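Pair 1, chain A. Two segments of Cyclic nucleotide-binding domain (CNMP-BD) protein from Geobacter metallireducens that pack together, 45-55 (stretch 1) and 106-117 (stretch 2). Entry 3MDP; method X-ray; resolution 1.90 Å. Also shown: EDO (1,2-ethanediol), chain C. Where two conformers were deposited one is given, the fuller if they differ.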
# COMPACT_ATOMS: atom_id res chain seq x y z
N SER A 45 12.33 13.70 -4.83
CA SER A 45 13.17 13.95 -3.66
C SER A 45 13.17 12.72 -2.78
O SER A 45 12.18 11.97 -2.75
CB SER A 45 12.70 15.15 -2.82
OG SER A 45 12.86 16.37 -3.51
N LYS A 46 14.26 12.55 -2.03
CA LYS A 46 14.34 11.50 -1.02
C LYS A 46 13.19 11.65 -0.04
O LYS A 46 12.96 12.74 0.49
CB LYS A 46 15.69 11.55 -0.30
CG LYS A 46 15.98 10.43 0.68
CD LYS A 46 16.04 9.03 0.03
CE LYS A 46 16.86 8.09 0.90
NZ LYS A 46 16.17 6.81 1.05
N ALA A 47 12.47 10.57 0.20
CA ALA A 47 11.28 10.62 1.03
C ALA A 47 11.68 10.53 2.52
O ALA A 47 11.67 9.46 3.09
CB ALA A 47 10.29 9.50 0.65
N ASP A 48 12.05 11.66 3.11
CA ASP A 48 12.52 11.67 4.47
C ASP A 48 11.46 12.11 5.49
O ASP A 48 11.77 12.21 6.69
CB ASP A 48 13.78 12.55 4.57
CG ASP A 48 15.04 11.82 4.09
OD1 ASP A 48 15.08 10.58 4.12
OD2 ASP A 48 15.99 12.51 3.70
N ASN A 49 10.23 12.34 5.03
CA ASN A 49 9.13 12.82 5.89
C ASN A 49 7.80 12.13 5.56
O ASN A 49 7.35 12.17 4.40
CB ASN A 49 8.95 14.32 5.74
CG ASN A 49 10.21 15.10 6.10
OD1 ASN A 49 11.11 15.25 5.29
ND2 ASN A 49 10.27 15.57 7.35
N LEU A 50 7.22 11.47 6.56
CA LEU A 50 5.89 10.90 6.45
C LEU A 50 4.98 11.89 7.20
O LEU A 50 5.33 12.36 8.28
CB LEU A 50 5.86 9.51 7.08
CG LEU A 50 4.50 8.82 7.07
CD1 LEU A 50 4.12 8.46 5.63
CD2 LEU A 50 4.49 7.61 7.98
N MSE A 51 3.86 12.25 6.59
CA MSE A 51 2.98 13.25 7.20
C MSE A 51 1.58 12.73 7.43
O MSE A 51 1.08 11.90 6.68
CB MSE A 51 2.96 14.53 6.37
CG MSE A 51 4.24 15.29 6.55
SE MSE A 51 4.38 16.67 5.23
CE MSE A 51 6.15 17.39 5.70
N LEU A 52 0.98 13.17 8.53
CA LEU A 52 -0.44 12.95 8.85
C LEU A 52 -1.08 14.34 8.76
O LEU A 52 -0.61 15.28 9.39
CB LEU A 52 -0.63 12.39 10.27
CG LEU A 52 -2.08 12.43 10.80
CD1 LEU A 52 -2.92 11.35 10.12
CD2 LEU A 52 -2.07 12.28 12.34
N LEU A 53 -2.09 14.48 7.93
CA LEU A 53 -2.79 15.75 7.77
C LEU A 53 -3.75 15.97 8.93
O LEU A 53 -4.66 15.18 9.14
CB LEU A 53 -3.50 15.80 6.43
CG LEU A 53 -4.14 17.13 6.03
CD1 LEU A 53 -3.12 18.29 6.03
CD2 LEU A 53 -4.84 16.96 4.69
N LEU A 54 -3.53 17.03 9.68
CA LEU A 54 -4.40 17.36 10.81
C LEU A 54 -5.49 18.35 10.45
O LEU A 54 -6.61 18.26 10.97
CB LEU A 54 -3.58 17.93 11.96
CG LEU A 54 -2.49 17.04 12.55
CD1 LEU A 54 -1.66 17.83 13.53
CD2 LEU A 54 -3.12 15.79 13.23
N GLU A 55 -5.16 19.29 9.58
CA GLU A 55 -6.05 20.37 9.23
C GLU A 55 -5.67 20.88 7.85
O GLU A 55 -4.49 20.91 7.50
CB GLU A 55 -5.94 21.51 10.25
CG GLU A 55 -6.88 22.68 9.98
CD GLU A 55 -6.50 23.90 10.78
OE1 GLU A 55 -5.87 23.74 11.85
OE2 GLU A 55 -6.83 25.02 10.34
N ARG A 106 -1.95 22.06 8.72
CA ARG A 106 -1.14 21.52 9.84
C ARG A 106 -1.00 20.01 9.68
O ARG A 106 -1.97 19.29 9.34
CB ARG A 106 -1.77 21.79 11.20
CG ARG A 106 -1.86 23.24 11.59
CD ARG A 106 -2.35 23.44 13.05
NE ARG A 106 -3.74 22.99 13.19
CZ ARG A 106 -4.16 21.91 13.87
NH1 ARG A 106 -3.32 21.14 14.55
NH2 ARG A 106 -5.45 21.63 13.90
N VAL A 107 0.20 19.53 9.95
CA VAL A 107 0.53 18.12 9.86
C VAL A 107 1.33 17.68 11.08
O VAL A 107 1.90 18.51 11.80
CB VAL A 107 1.39 17.79 8.62
CG1 VAL A 107 0.70 18.22 7.32
CG2 VAL A 107 2.84 18.46 8.70
N VAL A 108 1.29 16.38 11.34
CA VAL A 108 2.31 15.69 12.07
C VAL A 108 3.37 15.25 11.05
O VAL A 108 3.07 14.49 10.11
CB VAL A 108 1.81 14.44 12.80
CG1 VAL A 108 2.98 13.89 13.62
CG2 VAL A 108 0.63 14.82 13.74
N ASP A 109 4.58 15.76 11.23
CA ASP A 109 5.74 15.45 10.38
C ASP A 109 6.63 14.43 11.10
O ASP A 109 7.20 14.71 12.15
CB ASP A 109 6.48 16.76 10.08
CG ASP A 109 7.70 16.60 9.17
OD1 ASP A 109 7.95 15.51 8.66
OD2 ASP A 109 8.44 17.61 9.01
N ILE A 110 6.71 13.25 10.53
CA ILE A 110 7.42 12.12 11.10
C ILE A 110 8.72 11.89 10.32
O ILE A 110 8.72 11.91 9.08
CB ILE A 110 6.55 10.85 11.10
CG1 ILE A 110 5.16 11.19 11.65
CG2 ILE A 110 7.25 9.73 11.92
CD1 ILE A 110 4.12 10.11 11.47
N ASN A 111 9.80 11.68 11.05
CA ASN A 111 11.12 11.45 10.47
C ASN A 111 11.16 10.10 9.78
O ASN A 111 11.15 9.05 10.44
CB ASN A 111 12.20 11.56 11.56
CG ASN A 111 13.63 11.50 11.00
OD1 ASN A 111 13.93 10.68 10.15
ND2 ASN A 111 14.50 12.37 11.48
N GLY A 112 11.17 10.11 8.45
CA GLY A 112 11.11 8.89 7.68
C GLY A 112 12.38 8.05 7.79
O GLY A 112 12.31 6.82 7.84
N ALA A 113 13.55 8.69 7.86
CA ALA A 113 14.80 7.95 8.04
C ALA A 113 14.76 7.15 9.33
O ALA A 113 15.14 5.98 9.35
CB ALA A 113 16.02 8.90 8.02
N ARG A 114 14.25 7.76 10.40
CA ARG A 114 14.07 7.06 11.67
C ARG A 114 13.07 5.94 11.57
O ARG A 114 13.31 4.85 12.11
CB ARG A 114 13.67 8.02 12.80
CG ARG A 114 14.74 8.95 13.25
CD ARG A 114 15.98 8.17 13.74
NE ARG A 114 16.87 8.99 14.54
CZ ARG A 114 18.14 8.68 14.84
NH1 ARG A 114 18.71 7.56 14.41
NH2 ARG A 114 18.85 9.50 15.60
N LEU A 115 11.96 6.16 10.87
CA LEU A 115 10.96 5.07 10.74
C LEU A 115 11.56 3.88 10.03
O LEU A 115 11.25 2.72 10.36
CB LEU A 115 9.72 5.52 9.97
CG LEU A 115 8.68 6.35 10.68
CD1 LEU A 115 7.58 6.73 9.69
CD2 LEU A 115 8.12 5.62 11.92
N ARG A 116 12.37 4.15 9.02
CA ARG A 116 13.04 3.08 8.30
C ARG A 116 13.98 2.29 9.21
O ARG A 116 13.98 1.06 9.15
CB ARG A 116 13.76 3.62 7.05
CG ARG A 116 12.78 4.00 5.95
CD ARG A 116 13.44 4.32 4.61
NE ARG A 116 14.31 5.50 4.65
CZ ARG A 116 13.95 6.76 4.44
NH1 ARG A 116 12.69 7.10 4.21
NH2 ARG A 116 14.88 7.71 4.50
N GLU A 117 14.74 2.97 10.07
CA GLU A 117 15.67 2.29 11.00
C GLU A 117 14.91 1.41 11.95
O GLU A 117 15.28 0.25 12.19
CB GLU A 117 16.44 3.28 11.86
CG GLU A 117 17.55 3.97 11.15
CD GLU A 117 18.12 5.15 11.93
OE1 GLU A 117 17.85 5.33 13.14
OE2 GLU A 117 18.84 5.93 11.30
C1 EDO C . 10.73 15.37 10.61
O1 EDO C . 12.13 15.03 10.67
C2 EDO C . 10.28 16.04 11.89
O2 EDO C . 9.98 15.02 12.82

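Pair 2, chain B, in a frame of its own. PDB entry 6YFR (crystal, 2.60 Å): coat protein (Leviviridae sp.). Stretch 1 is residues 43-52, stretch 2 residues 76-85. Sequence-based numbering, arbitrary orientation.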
# COMPACT_ATOMS: atom_id res chain seq x y z
N ALA B 43 47.33 -35.45 -16.06
CA ALA B 43 46.39 -35.54 -14.94
C ALA B 43 45.85 -36.95 -14.78
O ALA B 43 45.92 -37.54 -13.70
CB ALA B 43 45.25 -34.54 -15.14
N ARG B 44 45.33 -37.53 -15.87
CA ARG B 44 44.84 -38.90 -15.83
C ARG B 44 45.96 -39.93 -15.85
O ARG B 44 45.67 -41.13 -15.87
CB ARG B 44 43.89 -39.15 -17.01
CG ARG B 44 42.69 -38.23 -17.04
CD ARG B 44 41.73 -38.59 -18.17
NE ARG B 44 40.56 -37.71 -18.20
CZ ARG B 44 39.55 -37.83 -19.06
NH1 ARG B 44 39.56 -38.80 -19.97
NH2 ARG B 44 38.53 -36.99 -19.01
N LYS B 45 47.23 -39.49 -15.84
CA LYS B 45 48.39 -40.38 -15.84
C LYS B 45 48.40 -41.29 -17.06
O LYS B 45 48.89 -42.43 -17.00
CB LYS B 45 48.45 -41.22 -14.56
CG LYS B 45 48.53 -40.40 -13.28
CD LYS B 45 48.89 -41.29 -12.10
CE LYS B 45 47.98 -42.51 -12.05
NZ LYS B 45 48.40 -43.49 -11.01
N SER B 46 47.87 -40.81 -18.18
CA SER B 46 47.92 -41.57 -19.42
C SER B 46 49.19 -41.29 -20.21
O SER B 46 49.74 -42.22 -20.83
CB SER B 46 46.70 -41.25 -20.28
OG SER B 46 46.57 -39.86 -20.52
N ASN B 47 49.69 -40.06 -20.19
CA ASN B 47 50.88 -39.68 -20.94
C ASN B 47 51.94 -39.12 -20.01
O ASN B 47 51.63 -38.51 -18.99
CB ASN B 47 50.56 -38.63 -22.02
CG ASN B 47 49.69 -39.16 -23.13
OD1 ASN B 47 49.59 -40.37 -23.34
ND2 ASN B 47 49.05 -38.25 -23.86
N ILE B 48 53.20 -39.33 -20.38
CA ILE B 48 54.31 -38.54 -19.86
C ILE B 48 54.77 -37.64 -21.00
O ILE B 48 55.06 -38.11 -22.10
CB ILE B 48 55.46 -39.40 -19.34
CG1 ILE B 48 55.05 -40.10 -18.04
CG2 ILE B 48 56.68 -38.53 -19.07
CD1 ILE B 48 56.17 -40.89 -17.40
N MET B 49 54.81 -36.34 -20.73
CA MET B 49 55.29 -35.36 -21.69
C MET B 49 56.78 -35.14 -21.46
O MET B 49 57.19 -34.78 -20.35
CB MET B 49 54.52 -34.05 -21.56
CG MET B 49 53.05 -34.16 -21.92
SD MET B 49 52.81 -34.51 -23.67
CE MET B 49 53.60 -33.09 -24.41
N SER B 50 57.58 -35.39 -22.51
CA SER B 50 58.99 -35.04 -22.53
C SER B 50 59.15 -33.76 -23.34
O SER B 50 58.79 -33.74 -24.53
CB SER B 50 59.83 -36.16 -23.14
OG SER B 50 59.74 -37.35 -22.38
N LYS B 51 59.67 -32.71 -22.72
CA LYS B 51 59.78 -31.41 -23.37
C LYS B 51 61.21 -30.89 -23.29
O LYS B 51 61.91 -31.10 -22.30
CB LYS B 51 58.83 -30.39 -22.72
CG LYS B 51 57.35 -30.71 -22.86
CD LYS B 51 56.50 -29.65 -22.16
CE LYS B 51 55.02 -29.97 -22.26
NZ LYS B 51 54.18 -28.95 -21.56
N ILE B 52 61.62 -30.20 -24.36
CA ILE B 52 62.85 -29.42 -24.38
C ILE B 52 62.49 -28.01 -24.82
O ILE B 52 61.74 -27.83 -25.79
CB ILE B 52 63.91 -30.03 -25.31
CG1 ILE B 52 64.21 -31.48 -24.95
CG2 ILE B 52 65.20 -29.21 -25.25
CD1 ILE B 52 65.17 -31.64 -23.80
N GLU B 76 60.57 -24.82 -28.93
CA GLU B 76 59.92 -25.80 -28.08
C GLU B 76 59.83 -27.15 -28.78
O GLU B 76 59.67 -27.22 -30.01
CB GLU B 76 58.50 -25.36 -27.70
CG GLU B 76 58.42 -24.06 -26.91
CD GLU B 76 58.75 -24.24 -25.44
OE1 GLU B 76 59.04 -25.39 -25.03
OE2 GLU B 76 58.72 -23.24 -24.69
N PHE B 77 59.93 -28.21 -27.99
CA PHE B 77 59.78 -29.59 -28.45
C PHE B 77 59.05 -30.38 -27.37
O PHE B 77 59.36 -30.25 -26.18
CB PHE B 77 61.15 -30.23 -28.74
CG PHE B 77 61.13 -31.74 -28.82
CD1 PHE B 77 61.02 -32.38 -30.04
CD2 PHE B 77 61.26 -32.51 -27.67
CE1 PHE B 77 61.01 -33.76 -30.11
CE2 PHE B 77 61.25 -33.90 -27.74
CZ PHE B 77 61.12 -34.52 -28.96
N SER B 78 58.11 -31.21 -27.80
CA SER B 78 57.38 -32.08 -26.88
C SER B 78 57.14 -33.43 -27.54
O SER B 78 57.01 -33.53 -28.76
CB SER B 78 56.03 -31.46 -26.48
OG SER B 78 55.09 -31.55 -27.54
N LEU B 79 57.09 -34.47 -26.70
CA LEU B 79 56.84 -35.83 -27.16
C LEU B 79 55.99 -36.55 -26.12
O LEU B 79 56.25 -36.44 -24.92
CB LEU B 79 58.16 -36.59 -27.38
CG LEU B 79 58.06 -38.07 -27.74
CD1 LEU B 79 57.35 -38.27 -29.07
CD2 LEU B 79 59.45 -38.70 -27.78
N THR B 80 54.98 -37.28 -26.59
CA THR B 80 54.07 -38.01 -25.71
C THR B 80 54.52 -39.46 -25.57
O THR B 80 54.61 -40.19 -26.56
CB THR B 80 52.64 -37.96 -26.23
OG1 THR B 80 52.55 -38.74 -27.43
CG2 THR B 80 52.23 -36.53 -26.53
N LEU B 81 54.78 -39.89 -24.33
CA LEU B 81 55.09 -41.27 -24.00
C LEU B 81 53.85 -41.89 -23.38
O LEU B 81 53.49 -41.56 -22.24
CB LEU B 81 56.28 -41.35 -23.04
CG LEU B 81 57.51 -40.53 -23.41
CD1 LEU B 81 58.63 -40.77 -22.40
CD2 LEU B 81 57.97 -40.86 -24.81
N LEU B 82 53.18 -42.78 -24.12
CA LEU B 82 51.99 -43.43 -23.61
C LEU B 82 52.35 -44.36 -22.46
O LEU B 82 53.29 -45.15 -22.56
CB LEU B 82 51.31 -44.22 -24.73
CG LEU B 82 50.94 -43.44 -25.99
CD1 LEU B 82 50.49 -44.38 -27.10
CD2 LEU B 82 49.87 -42.42 -25.67
N GLN B 83 51.59 -44.26 -21.36
CA GLN B 83 51.90 -45.00 -20.14
C GLN B 83 50.93 -46.13 -19.84
O GLN B 83 51.24 -46.97 -18.99
CB GLN B 83 51.93 -44.04 -18.94
CG GLN B 83 52.98 -42.95 -19.04
CD GLN B 83 54.38 -43.50 -18.97
OE1 GLN B 83 55.17 -43.35 -19.90
NE2 GLN B 83 54.71 -44.13 -17.84
N LEU B 84 49.78 -46.19 -20.51
CA LEU B 84 48.75 -47.16 -20.17
C LEU B 84 48.30 -47.95 -21.39
O LEU B 84 47.18 -48.47 -21.42
CB LEU B 84 47.56 -46.48 -19.50
CG LEU B 84 47.89 -45.66 -18.25
CD1 LEU B 84 46.64 -45.00 -17.70
CD2 LEU B 84 48.54 -46.55 -17.20
N SER B 85 49.14 -48.05 -22.41
CA SER B 85 48.80 -48.77 -23.62
C SER B 85 49.30 -50.21 -23.54
O SER B 85 50.43 -50.46 -23.11
CB SER B 85 49.39 -48.09 -24.86
OG SER B 85 49.04 -48.79 -26.04

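The sharpest difference lies just past the end of the shared ladder, where A:Gly112 matches B:Gln83. In pair 1 this residue starts a helix. In pair 2 it lies in a loop. The backbone bond at this point is the same in both: A:Gly112 N donates to A:Asp48 O at 2.8 Å, and B:Gln83 N donates to B:Ser46 O at 2.8 Å. The side chains differ. A:Gly112 has none, and a CB placed there would sit only 3.0 Å from A:Asp48 C. The CA-to-CB bond of B:Gln83 points toward the other stretch, and its side chain packs against B:Ile48, with B:Gln83 CD 3.5 Å from B:Ile48 CD1.

The shared geometry is a pair of antiparallel strands. Their N-to-C directions differ by 158° in pair 1 and 152° in pair 2. Fourteen central residues superpose with an RMSD of 0.7 Å. Two of the hydrogen-bonded pairs correspond. A:Leu50 with A:Ile110 matches B:Ile48 with B:Leu81, and A:Leu52 with A:Val108 matches B:Ser50 with B:Leu79.

On the sheet face carrying A:Leu50 and A:Ile110, both proteins place branched apolar residues. A:Leu50 CB lies 4.3 Å from A:Ile110 CB, and B:Ile48 CB lies 4.3 Å from B:Leu81 CB. The next position diverges. A:Leu52 CD2 meets A:Val108 CG2 at 4.0 Å. The smaller B:Ser50 instead brings OG to 3.6 Å from B:Leu81 CD1, and this hydroxyl is hydrogen-bonded elsewhere in the structure.

On the opposite face, A:Met51 (selenomethionine) matches B:Met49, and A:Asp109 matches B:Thr80. A:Met51 CE lies 3.9 Å from A:Asp109 CG; B:Met49 SD lies 3.5 Å from B:Thr80 CG2. The carboxylate of A:Asp109 also accepts a hydrogen bond from A:Asn49, ND2 to OD1 at 2.7 Å. B:Asn47 matches A:Asn49, but its diagonal neighbour is B:Thr80, where pair 1 has A:Asp109.

The ends differ as well. In pair 1 the helix carries A:Arg116 back to the loop before the first strand. Its NH1 donates to A:Ala47 O at 2.8 Å, and its NH2 forms a salt bridge with A:Asp48 OD1 at 2.9 Å. At the position of A:Ala113, pair 2 has the larger B:Leu84, whose CD1 lies 3.5 Å from B:Lys45 O. At the other end, pair 1 has a beta bulge between A:Leu53 and A:Glu55. A:Arg106 O accepts from both A:Leu54 N at 2.8 Å and A:Glu55 N at 3.2 Å. Pair 2 keeps regular register through B:Ile52 and B:Phe77.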